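PDB 6FX6: SaTIE-TED from Staphylococcus aureus, which is of uncharacterised function but, as a thioester domain of a cell-wall-anchored surface protein, probably takes part in covalent attachment to host targets. Local coordinates for residues L8-W19 with T31-V40; I20-E28 with I48-I56. All coordinates share one frame; numbering follows the deposited sequence.

Interaction 1. Residues L8-W19 with T31-V40; sequences LDVKWIDKGINW and TMDRWAKFYV. With ZN (zinc ion), chain B; ZN (zinc ion), chain C.
Asp9, Lys11 and Ile13 pair with Tyr39, Lys37 and Trp35 as three hydrogen-bonded pairs of an antiparallel ladder, an example of how a regular sheet gives way to a loop bound by other means. Ile13 N reaches Trp35 O at 2.8 Å, and Tyr39 N reaches Asp9 O at 3.0 Å. Beyond the ladder Trp19 N donates to Met32 O (2.7 Å), and a water accepts from Lys15 N and Ile17 N while donating to Asp33 O. Asp14 OD2 and Asp33 OD1 each bind a different zinc ion at 2.0 Å.

On one side of the sheet the guanidinium of Arg34 lies flat over the six-membered ring of Trp12, planes 13° apart, with Arg34 CZ 3.7 Å from the ring centroid in a cation-pi stack. The extended Arg34 chain carries it there, while Val10 CG2 covers the other face of the indole. Ala36 CB packs on Val10 CG2 at 3.7 Å, and Leu8 CD1 on Phe38 CD1. On the opposite side the edge of Trp35 points at the face of Trp19, planes at 84°, and the selenomethionine methyl of Met32 sits over the Trp35 ring.

Trp35 also packs against helix 94-107, Lys37 NZ bonds to Tyr86 of helix 72-87, and strand 43-47 continues the sheet beyond strand 30-40.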
loop_
_atom_site.group_PDB
_atom_site.type_symbol
_atom_site.label_atom_id
_atom_site.label_comp_id
_atom_site.label_asym_id
_atom_site.label_seq_id
_atom_site.Cartn_x
_atom_site.Cartn_y
_atom_site.Cartn_z
ATOM N N LEU A 8 -7.740 1.191 -20.483
ATOM C CA LEU A 8 -6.384 1.460 -19.989
ATOM C C LEU A 8 -5.880 2.766 -20.594
ATOM O O LEU A 8 -5.747 2.876 -21.818
ATOM C CB LEU A 8 -5.428 0.317 -20.344
ATOM C CG LEU A 8 -3.961 0.442 -19.913
ATOM C CD1 LEU A 8 -3.851 0.616 -18.410
ATOM C CD2 LEU A 8 -3.171 -0.773 -20.368
ATOM N N ASP A 9 -5.622 3.746 -19.730
ATOM C CA ASP A 9 -5.029 5.020 -20.125
ATOM C C ASP A 9 -3.557 5.039 -19.731
ATOM O O ASP A 9 -3.102 4.209 -18.943
ATOM C CB ASP A 9 -5.758 6.191 -19.459
ATOM C CG ASP A 9 -7.237 6.257 -19.827
ATOM O OD1 ASP A 9 -7.603 5.921 -20.975
ATOM O OD2 ASP A 9 -8.040 6.664 -18.964
ATOM N N VAL A 10 -2.826 5.997 -20.287
ATOM C CA VAL A 10 -1.387 6.094 -20.086
ATOM C C VAL A 10 -0.937 7.549 -20.122
ATOM O O VAL A 10 -1.577 8.382 -20.754
ATOM C CB VAL A 10 -0.624 5.291 -21.172
ATOM C CG1 VAL A 10 -0.803 5.905 -22.556
ATOM C CG2 VAL A 10 0.857 5.169 -20.832
ATOM N N LYS A 11 0.153 7.834 -19.414
ATOM C CA LYS A 11 0.946 9.035 -19.632
ATOM C C LYS A 11 2.376 8.575 -19.870
ATOM O O LYS A 11 2.933 7.824 -19.070
ATOM C CB LYS A 11 0.838 9.994 -18.446
ATOM C CG LYS A 11 -0.546 10.629 -18.349
ATOM C CD LYS A 11 -0.567 11.952 -17.592
ATOM C CE LYS A 11 -0.772 11.761 -16.099
ATOM N NZ LYS A 11 -1.010 13.055 -15.403
ATOM N N TRP A 12 2.951 8.996 -20.991
ATOM C CA TRP A 12 4.274 8.531 -21.397
ATOM C C TRP A 12 5.363 9.335 -20.705
ATOM O O TRP A 12 5.288 10.564 -20.628
ATOM C CB TRP A 12 4.437 8.614 -22.918
ATOM C CG TRP A 12 3.542 7.654 -23.641
ATOM C CD1 TRP A 12 2.430 7.955 -24.371
ATOM C CD2 TRP A 12 3.674 6.229 -23.680
ATOM N NE1 TRP A 12 1.867 6.807 -24.870
ATOM C CE2 TRP A 12 2.612 5.733 -24.460
ATOM C CE3 TRP A 12 4.595 5.323 -23.133
ATOM C CZ2 TRP A 12 2.442 4.367 -24.713
ATOM C CZ3 TRP A 12 4.424 3.962 -23.381
ATOM C CH2 TRP A 12 3.354 3.499 -24.162
ATOM N N ILE A 13 6.363 8.623 -20.196
ATOM C CA ILE A 13 7.558 9.218 -19.627
ATOM C C ILE A 13 8.674 8.939 -20.629
ATOM O O ILE A 13 9.112 7.799 -20.778
ATOM C CB ILE A 13 7.879 8.587 -18.256
ATOM C CG1 ILE A 13 6.718 8.836 -17.275
ATOM C CG2 ILE A 13 9.197 9.131 -17.701
ATOM C CD1 ILE A 13 6.708 7.920 -16.071
ATOM N N ASP A 14 9.109 9.975 -21.334
ATOM C CA ASP A 14 10.126 9.844 -22.369
ATOM C C ASP A 14 11.077 11.031 -22.266
ATOM O O ASP A 14 10.676 12.176 -22.488
ATOM C CB ASP A 14 9.467 9.784 -23.758
ATOM C CG ASP A 14 10.462 9.501 -24.884
ATOM O OD1 ASP A 14 11.599 9.072 -24.606
ATOM O OD2 ASP A 14 10.100 9.706 -26.063
ATOM N N LYS A 15 12.331 10.747 -21.918
ATOM C CA LYS A 15 13.363 11.773 -21.828
ATOM C C LYS A 15 14.559 11.451 -22.729
ATOM O O LYS A 15 15.655 11.967 -22.515
ATOM C CB LYS A 15 13.770 11.956 -20.360
ATOM C CG LYS A 15 12.633 12.496 -19.503
ATOM C CD LYS A 15 12.992 12.603 -18.029
ATOM C CE LYS A 15 11.755 12.916 -17.193
ATOM N NZ LYS A 15 12.025 12.867 -15.731
ATOM N N GLY A 16 14.335 10.631 -23.760
ATOM C CA GLY A 16 15.403 10.182 -24.657
ATOM C C GLY A 16 16.483 9.361 -23.973
ATOM O O GLY A 16 17.607 9.294 -24.460
ATOM N N ILE A 17 16.124 8.731 -22.855
ATOM C CA ILE A 17 17.048 8.008 -21.984
ATOM C C ILE A 17 16.663 6.536 -22.032
ATOM O O ILE A 17 15.478 6.211 -21.949
ATOM C CB ILE A 17 16.897 8.478 -20.514
ATOM C CG1 ILE A 17 17.342 9.933 -20.355
ATOM C CG2 ILE A 17 17.689 7.595 -19.551
ATOM C CD1 ILE A 17 16.750 10.629 -19.140
ATOM N N ASN A 18 17.658 5.659 -22.153
ATOM C CA ASN A 18 17.467 4.240 -21.865
ATOM C C ASN A 18 17.332 4.111 -20.354
ATOM O O ASN A 18 18.298 4.318 -19.630
ATOM C CB ASN A 18 18.652 3.400 -22.357
ATOM C CG ASN A 18 18.750 3.345 -23.872
ATOM O OD1 ASN A 18 17.779 3.602 -24.585
ATOM N ND2 ASN A 18 19.931 2.998 -24.372
ATOM N N TRP A 19 16.125 3.805 -19.884
ATOM C CA TRP A 19 15.845 3.729 -18.452
ATOM C C TRP A 19 16.499 2.502 -17.827
ATOM O O TRP A 19 17.179 2.613 -16.799
ATOM C CB TRP A 19 14.337 3.711 -18.192
ATOM C CG TRP A 19 13.647 4.997 -18.520
ATOM C CD1 TRP A 19 12.789 5.233 -19.557
ATOM C CD2 TRP A 19 13.754 6.226 -17.803
ATOM N NE1 TRP A 19 12.355 6.541 -19.525
ATOM C CE2 TRP A 19 12.934 7.172 -18.455
ATOM C CE3 TRP A 19 14.469 6.623 -16.671
ATOM C CZ2 TRP A 19 12.809 8.498 -18.006
ATOM C CZ3 TRP A 19 14.342 7.941 -16.216
ATOM C CH2 TRP A 19 13.520 8.861 -16.887
ATOM N N THR A 31 15.560 -3.167 -24.020
ATOM C CA THR A 31 15.889 -1.779 -23.711
ATOM C C THR A 31 14.609 -0.959 -23.602
ATOM O O THR A 31 13.858 -0.851 -24.566
ATOM C CB THR A 31 16.785 -1.169 -24.806
ATOM O OG1 THR A 31 17.974 -1.957 -24.935
ATOM C CG2 THR A 31 17.173 0.274 -24.469
HETATM N N MSE A 32 14.368 -0.380 -22.431
HETATM C CA MSE A 32 13.205 0.480 -22.223
HETATM C C MSE A 32 13.652 1.915 -22.284
HETATM O O MSE A 32 14.221 2.439 -21.322
HETATM C CB MSE A 32 12.509 0.125 -20.912
HETATM C CG MSE A 32 11.063 -0.253 -21.212
HETATM SE SE MSE A 32 10.188 -0.715 -19.531
HETATM C CE MSE A 32 8.529 0.332 -19.715
ATOM N N ASP A 33 13.413 2.548 -23.436
ATOM C CA ASP A 33 13.749 3.961 -23.653
ATOM C C ASP A 33 12.545 4.912 -23.485
ATOM O O ASP A 33 12.608 6.082 -23.854
ATOM C CB ASP A 33 14.453 4.153 -25.003
ATOM C CG ASP A 33 13.575 3.816 -26.202
ATOM O OD1 ASP A 33 12.510 3.189 -26.059
ATOM O OD2 ASP A 33 13.971 4.175 -27.319
ATOM N N ARG A 34 11.454 4.389 -22.931
ATOM C CA ARG A 34 10.345 5.199 -22.436
ATOM C C ARG A 34 9.599 4.369 -21.399
ATOM O O ARG A 34 9.853 3.164 -21.256
ATOM C CB ARG A 34 9.398 5.613 -23.567
ATOM C CG ARG A 34 8.842 4.445 -24.358
ATOM C CD ARG A 34 7.559 4.781 -25.108
ATOM N NE ARG A 34 6.882 3.554 -25.546
ATOM C CZ ARG A 34 5.890 3.481 -26.436
ATOM N NH1 ARG A 34 5.367 2.287 -26.726
ATOM N NH2 ARG A 34 5.411 4.572 -27.039
ATOM N N TRP A 35 8.669 5.004 -20.692
ATOM C CA TRP A 35 7.952 4.334 -19.618
ATOM C C TRP A 35 6.482 4.708 -19.602
ATOM O O TRP A 35 6.128 5.891 -19.652
ATOM C CB TRP A 35 8.603 4.647 -18.265
ATOM C CG TRP A 35 8.508 3.510 -17.331
ATOM C CD1 TRP A 35 7.393 3.094 -16.676
ATOM C CD2 TRP A 35 9.557 2.612 -16.958
ATOM N NE1 TRP A 35 7.676 1.994 -15.913
ATOM C CE2 TRP A 35 9.000 1.675 -16.064
ATOM C CE3 TRP A 35 10.914 2.516 -17.277
ATOM C CZ2 TRP A 35 9.755 0.648 -15.485
ATOM C CZ3 TRP A 35 11.663 1.495 -16.708
ATOM C CH2 TRP A 35 11.082 0.575 -15.821
ATOM N N ALA A 36 5.636 3.683 -19.536
ATOM C CA ALA A 36 4.190 3.862 -19.469
ATOM C C ALA A 36 3.792 4.032 -18.011
ATOM O O ALA A 36 4.019 3.135 -17.195
ATOM C CB ALA A 36 3.477 2.661 -20.072
ATOM N N LYS A 37 3.240 5.196 -17.682
ATOM C CA LYS A 37 2.602 5.404 -16.390
ATOM C C LYS A 37 1.123 5.124 -16.591
ATOM O O LYS A 37 0.402 5.938 -17.177
ATOM C CB LYS A 37 2.830 6.828 -15.887
ATOM C CG LYS A 37 2.377 7.059 -14.456
ATOM C CD LYS A 37 2.483 8.528 -14.089
ATOM C CE LYS A 37 2.150 8.759 -12.626
ATOM N NZ LYS A 37 2.119 10.208 -12.303
ATOM N N PHE A 38 0.680 3.969 -16.101
ATOM C CA PHE A 38 -0.678 3.488 -16.349
ATOM C C PHE A 38 -1.709 4.115 -15.418
ATOM O O PHE A 38 -1.461 4.284 -14.220
ATOM C CB PHE A 38 -0.744 1.965 -16.192
ATOM C CG PHE A 38 0.141 1.209 -17.150
ATOM C CD1 PHE A 38 -0.180 1.132 -18.503
ATOM C CD2 PHE A 38 1.285 0.548 -16.692
ATOM C CE1 PHE A 38 0.628 0.420 -19.385
ATOM C CE2 PHE A 38 2.098 -0.160 -17.570
ATOM C CZ PHE A 38 1.772 -0.225 -18.919
ATOM N N TYR A 39 -2.867 4.442 -15.984
ATOM C CA TYR A 39 -4.044 4.861 -15.229
ATOM C C TYR A 39 -5.221 3.985 -15.633
ATOM O O TYR A 39 -5.363 3.655 -16.804
ATOM C CB TYR A 39 -4.389 6.326 -15.521
ATOM C CG TYR A 39 -3.397 7.322 -14.961
ATOM C CD1 TYR A 39 -2.173 7.541 -15.589
ATOM C CD2 TYR A 39 -3.691 8.062 -13.812
ATOM C CE1 TYR A 39 -1.262 8.453 -15.084
ATOM C CE2 TYR A 39 -2.786 8.987 -13.303
ATOM C CZ TYR A 39 -1.573 9.175 -13.940
ATOM O OH TYR A 39 -0.667 10.078 -13.441
ATOM N N VAL A 40 -6.054 3.607 -14.662
ATOM C CA VAL A 40 -7.320 2.926 -14.928
ATOM C C VAL A 40 -8.394 3.639 -14.128
ATOM O O VAL A 40 -8.344 3.655 -12.892
ATOM C CB VAL A 40 -7.290 1.430 -14.534
ATOM C CG1 VAL A 40 -8.607 0.751 -14.900
ATOM C CG2 VAL A 40 -6.114 0.718 -15.199
HETATM ZN ZN ZN B . 8.260 10.363 -26.464
HETATM ZN ZN ZN C . 11.199 2.950 -27.503
HETATM O O HOH W 1 13.289 7.864 -21.937
HETATM O O HOH W 2 16.987 3.821 -27.325
HETATM O O HOH W 3 6.823 8.868 -25.932
HETATM O O HOH W 4 9.336 2.140 -26.660
#

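Interaction 2. Residues I20-E28 with I48-I56; sequences IVYSAKDRE and IEPNKEAAI. With ACT (acetate ion), chain D; ACT (acetate ion), chain E.
Tyr22 and Asp26 each hold one residue of the turn at Pro50 and Asn51, illustrating how a beta hairpin can bind an irregular loop through a few directed polar contacts. Among the hydrogen bonds, Tyr22 OH donates to Pro50 O at 2.7 Å, nearly in line with the carbonyl. The same hydroxyl oxygen accepts from Arg27 NH1 at 2.8 Å and lies close to the plane of the guanidinium, so a chain of bonds runs from arginine through phenol to backbone. Asn51 ND2 donates to Asp26 OD1 at 3.0 Å in a nearly straight bond, although amide and carboxylate planes stand 77° apart.

Of the charged groups, Arg27 leaves its backbone with CG anti to N (chi1 -180°) and bends at chi3 (-77°), which lays one guanidinium face against the backbone of Asn51 and Lys52. Its NH1 also binds an acetate, probably from the crystallisation liquor, at 3.0 Å to OXT; a second acetate receives only a weak bond from NH2.

Apolar packing is slight: Ala24 CB touches Pro50 CB at 3.8 Å, and the aliphatic part of Lys25 crosses Asn51. Each segment contributes a turn, type II' from Ala24 to Arg27 and type I from Glu49 to Lys52, and Tyr22 adds a side chain from the strand leading into the first.

Strand 20-24 lies between strands 30-40 and 111-115, with Tyr22 meeting Trp105 of helix 94-107, while the loop 48-56 leads from strand 43-47 to strand 59-64.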
loop_
_atom_site.group_PDB
_atom_site.type_symbol
_atom_site.label_atom_id
_atom_site.label_comp_id
_atom_site.label_asym_id
_atom_site.label_seq_id
_atom_site.Cartn_x
_atom_site.Cartn_y
_atom_site.Cartn_z
ATOM N N ILE A 20 16.277 1.343 -18.449
ATOM C CA ILE A 20 16.898 0.079 -18.040
ATOM C C ILE A 20 17.146 -0.844 -19.227
ATOM O O ILE A 20 16.509 -0.719 -20.278
ATOM C CB ILE A 20 16.029 -0.704 -17.028
ATOM C CG1 ILE A 20 14.592 -0.880 -17.550
ATOM C CG2 ILE A 20 16.030 -0.017 -15.671
ATOM C CD1 ILE A 20 13.714 -1.744 -16.670
ATOM N N VAL A 21 18.090 -1.762 -19.041
ATOM C CA VAL A 21 18.211 -2.945 -19.879
ATOM C C VAL A 21 17.925 -4.115 -18.939
ATOM O O VAL A 21 18.676 -4.332 -17.980
ATOM C CB VAL A 21 19.611 -3.075 -20.508
ATOM C CG1 VAL A 21 19.724 -4.375 -21.305
ATOM C CG2 VAL A 21 19.908 -1.866 -21.388
ATOM N N TYR A 22 16.842 -4.849 -19.204
ATOM C CA TYR A 22 16.396 -5.906 -18.297
ATOM C C TYR A 22 15.946 -7.171 -19.006
ATOM O O TYR A 22 15.668 -7.168 -20.205
ATOM C CB TYR A 22 15.270 -5.386 -17.400
ATOM C CG TYR A 22 13.891 -5.392 -18.021
ATOM C CD1 TYR A 22 13.522 -4.428 -18.956
ATOM C CD2 TYR A 22 12.945 -6.350 -17.656
ATOM C CE1 TYR A 22 12.254 -4.423 -19.524
ATOM C CE2 TYR A 22 11.672 -6.355 -18.211
ATOM C CZ TYR A 22 11.328 -5.389 -19.145
ATOM O OH TYR A 22 10.060 -5.393 -19.694
ATOM N N SER A 23 15.876 -8.246 -18.223
ATOM C CA SER A 23 15.363 -9.538 -18.663
ATOM C C SER A 23 14.265 -10.006 -17.706
ATOM O O SER A 23 14.330 -9.761 -16.502
ATOM C CB SER A 23 16.491 -10.568 -18.723
ATOM O OG SER A 23 17.438 -10.209 -19.710
ATOM N N ALA A 24 13.255 -10.662 -18.266
ATOM C CA ALA A 24 12.132 -11.190 -17.501
ATOM C C ALA A 24 11.420 -12.238 -18.349
ATOM O O ALA A 24 10.835 -11.895 -19.374
ATOM C CB ALA A 24 11.179 -10.069 -17.129
ATOM N N LYS A 25 11.500 -13.507 -17.935
ATOM C CA LYS A 25 10.964 -14.639 -18.710
ATOM C C LYS A 25 11.622 -14.706 -20.108
ATOM O O LYS A 25 12.838 -14.551 -20.202
ATOM C CB LYS A 25 9.426 -14.591 -18.775
ATOM C CG LYS A 25 8.712 -14.663 -17.436
ATOM C CD LYS A 25 7.346 -15.312 -17.619
ATOM C CE LYS A 25 6.403 -15.047 -16.462
ATOM N NZ LYS A 25 5.078 -15.657 -16.756
ATOM N N ASP A 26 10.843 -14.952 -21.170
ATOM C CA ASP A 26 11.343 -14.936 -22.558
ATOM C C ASP A 26 11.954 -13.596 -23.004
ATOM O O ASP A 26 12.902 -13.586 -23.787
ATOM C CB ASP A 26 10.234 -15.360 -23.546
ATOM C CG ASP A 26 9.001 -14.457 -23.490
ATOM O OD1 ASP A 26 8.532 -14.146 -22.370
ATOM O OD2 ASP A 26 8.497 -14.069 -24.568
ATOM N N ARG A 27 11.414 -12.481 -22.509
ATOM C CA ARG A 27 11.975 -11.155 -22.792
ATOM C C ARG A 27 13.385 -11.046 -22.204
ATOM O O ARG A 27 13.546 -10.993 -20.986
ATOM C CB ARG A 27 11.069 -10.056 -22.224
ATOM C CG ARG A 27 11.558 -8.638 -22.469
ATOM C CD ARG A 27 10.544 -7.605 -22.001
ATOM N NE ARG A 27 9.433 -7.472 -22.942
ATOM C CZ ARG A 27 8.526 -6.492 -22.933
ATOM N NH1 ARG A 27 8.563 -5.512 -22.024
ATOM N NH2 ARG A 27 7.565 -6.489 -23.852
ATOM N N GLU A 28 14.389 -11.037 -23.083
ATOM C CA GLU A 28 15.803 -10.973 -22.700
ATOM C C GLU A 28 16.435 -9.687 -23.232
ATOM O O GLU A 28 16.206 -9.316 -24.389
ATOM C CB GLU A 28 16.562 -12.177 -23.268
ATOM C CG GLU A 28 16.254 -13.504 -22.587
ATOM C CD GLU A 28 16.873 -14.702 -23.295
ATOM O OE1 GLU A 28 17.014 -14.673 -24.540
ATOM O OE2 GLU A 28 17.211 -15.692 -22.607
ATOM N N ILE A 48 2.031 -5.873 -14.136
ATOM C CA ILE A 48 2.343 -7.023 -13.267
ATOM C C ILE A 48 2.658 -8.294 -14.072
ATOM O O ILE A 48 2.484 -9.411 -13.584
ATOM C CB ILE A 48 1.220 -7.279 -12.228
ATOM C CG1 ILE A 48 -0.147 -7.436 -12.914
ATOM C CG2 ILE A 48 1.188 -6.153 -11.204
ATOM C CD1 ILE A 48 -1.287 -7.725 -11.963
ATOM N N GLU A 49 3.120 -8.100 -15.306
ATOM C CA GLU A 49 3.737 -9.142 -16.120
ATOM C C GLU A 49 4.886 -8.472 -16.893
ATOM O O GLU A 49 4.672 -7.971 -17.996
ATOM C CB GLU A 49 2.725 -9.728 -17.098
ATOM C CG GLU A 49 1.742 -10.701 -16.483
ATOM C CD GLU A 49 0.779 -11.256 -17.512
ATOM O OE1 GLU A 49 0.087 -10.450 -18.169
ATOM O OE2 GLU A 49 0.713 -12.494 -17.668
ATOM N N PRO A 50 6.104 -8.449 -16.318
ATOM C CA PRO A 50 7.207 -7.676 -16.920
ATOM C C PRO A 50 7.679 -8.106 -18.326
ATOM O O PRO A 50 8.396 -7.343 -18.983
ATOM C CB PRO A 50 8.346 -7.839 -15.901
ATOM C CG PRO A 50 8.027 -9.087 -15.155
ATOM C CD PRO A 50 6.533 -9.150 -15.093
ATOM N N ASN A 51 7.284 -9.301 -18.770
ATOM C CA ASN A 51 7.629 -9.824 -20.101
ATOM C C ASN A 51 6.624 -9.500 -21.231
ATOM O O ASN A 51 6.748 -10.055 -22.322
ATOM C CB ASN A 51 7.802 -11.346 -20.011
ATOM C CG ASN A 51 6.481 -12.077 -19.859
ATOM O OD1 ASN A 51 5.636 -11.679 -19.052
ATOM N ND2 ASN A 51 6.291 -13.138 -20.634
ATOM N N LYS A 52 5.645 -8.625 -20.986
ATOM C CA LYS A 52 4.588 -8.352 -21.970
ATOM C C LYS A 52 4.306 -6.871 -22.166
ATOM O O LYS A 52 4.470 -6.062 -21.247
ATOM C CB LYS A 52 3.292 -9.037 -21.551
ATOM C CG LYS A 52 3.357 -10.546 -21.623
ATOM C CD LYS A 52 2.013 -11.161 -21.289
ATOM C CE LYS A 52 1.992 -12.642 -21.622
ATOM N NZ LYS A 52 0.609 -13.179 -21.539
ATOM N N GLU A 53 3.864 -6.536 -23.377
ATOM C CA GLU A 53 3.388 -5.189 -23.703
ATOM C C GLU A 53 1.918 -5.018 -23.306
ATOM O O GLU A 53 1.106 -5.923 -23.511
ATOM C CB GLU A 53 3.589 -4.887 -25.202
ATOM C CG GLU A 53 2.515 -5.407 -26.168
ATOM C CD GLU A 53 2.314 -6.923 -26.146
ATOM O OE1 GLU A 53 3.281 -7.669 -25.860
ATOM O OE2 GLU A 53 1.177 -7.374 -26.411
ATOM N N ALA A 54 1.584 -3.855 -22.749
ATOM C CA ALA A 54 0.203 -3.525 -22.391
ATOM C C ALA A 54 -0.594 -3.068 -23.621
ATOM O O ALA A 54 -0.020 -2.519 -24.566
ATOM C CB ALA A 54 0.179 -2.451 -21.312
ATOM N N ALA A 55 -1.911 -3.299 -23.590
ATOM C CA ALA A 55 -2.828 -2.884 -24.663
ATOM C C ALA A 55 -3.441 -1.519 -24.354
ATOM O O ALA A 55 -4.593 -1.421 -23.924
ATOM C CB ALA A 55 -3.919 -3.928 -24.860
ATOM N N ILE A 56 -2.656 -0.469 -24.585
ATOM C CA ILE A 56 -3.073 0.912 -24.326
ATOM C C ILE A 56 -4.312 1.254 -25.151
ATOM O O ILE A 56 -4.385 0.926 -26.331
ATOM C CB ILE A 56 -1.953 1.936 -24.675
ATOM C CG1 ILE A 56 -0.706 1.736 -23.795
ATOM C CG2 ILE A 56 -2.457 3.379 -24.569
ATOM C CD1 ILE A 56 -0.966 1.768 -22.310
HETATM C C ACT D . 9.166 -9.615 -26.562
HETATM O O ACT D . 8.217 -9.288 -25.818
HETATM O OXT ACT D . 8.997 -9.935 -27.759
HETATM C CH3 ACT D . 10.552 -9.626 -25.996
HETATM C C ACT E . 6.530 -2.016 -23.402
HETATM O O ACT E . 6.612 -1.072 -22.587
HETATM O OXT ACT E . 7.060 -3.127 -23.181
HETATM C CH3 ACT E . 5.769 -1.807 -24.679
#

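How the interactions relate
Both interactions draw on one antiparallel sheet and meet where strands 20-24 and 30-40 are neighbours: Met32 N probably hydrogen-bonds to Ile20 O, and Trp35 packs on Ile20. Phe38 of interaction 1 also rests against Ala54 and Ile56 of the loop in interaction 2. Each contact mixes buried and exposed residues, but interaction 1 is far larger, 1045 against 370 Å², because it pairs two strands along their length through repeated backbone bonds. Interaction 2 joins a hairpin end to a turn in a loop, through a tyrosine hydroxyl on a backbone carbonyl and an aspartate on an asparagine side-chain amide. Zinc marks the looped end of the first, acetate the arginine of the second.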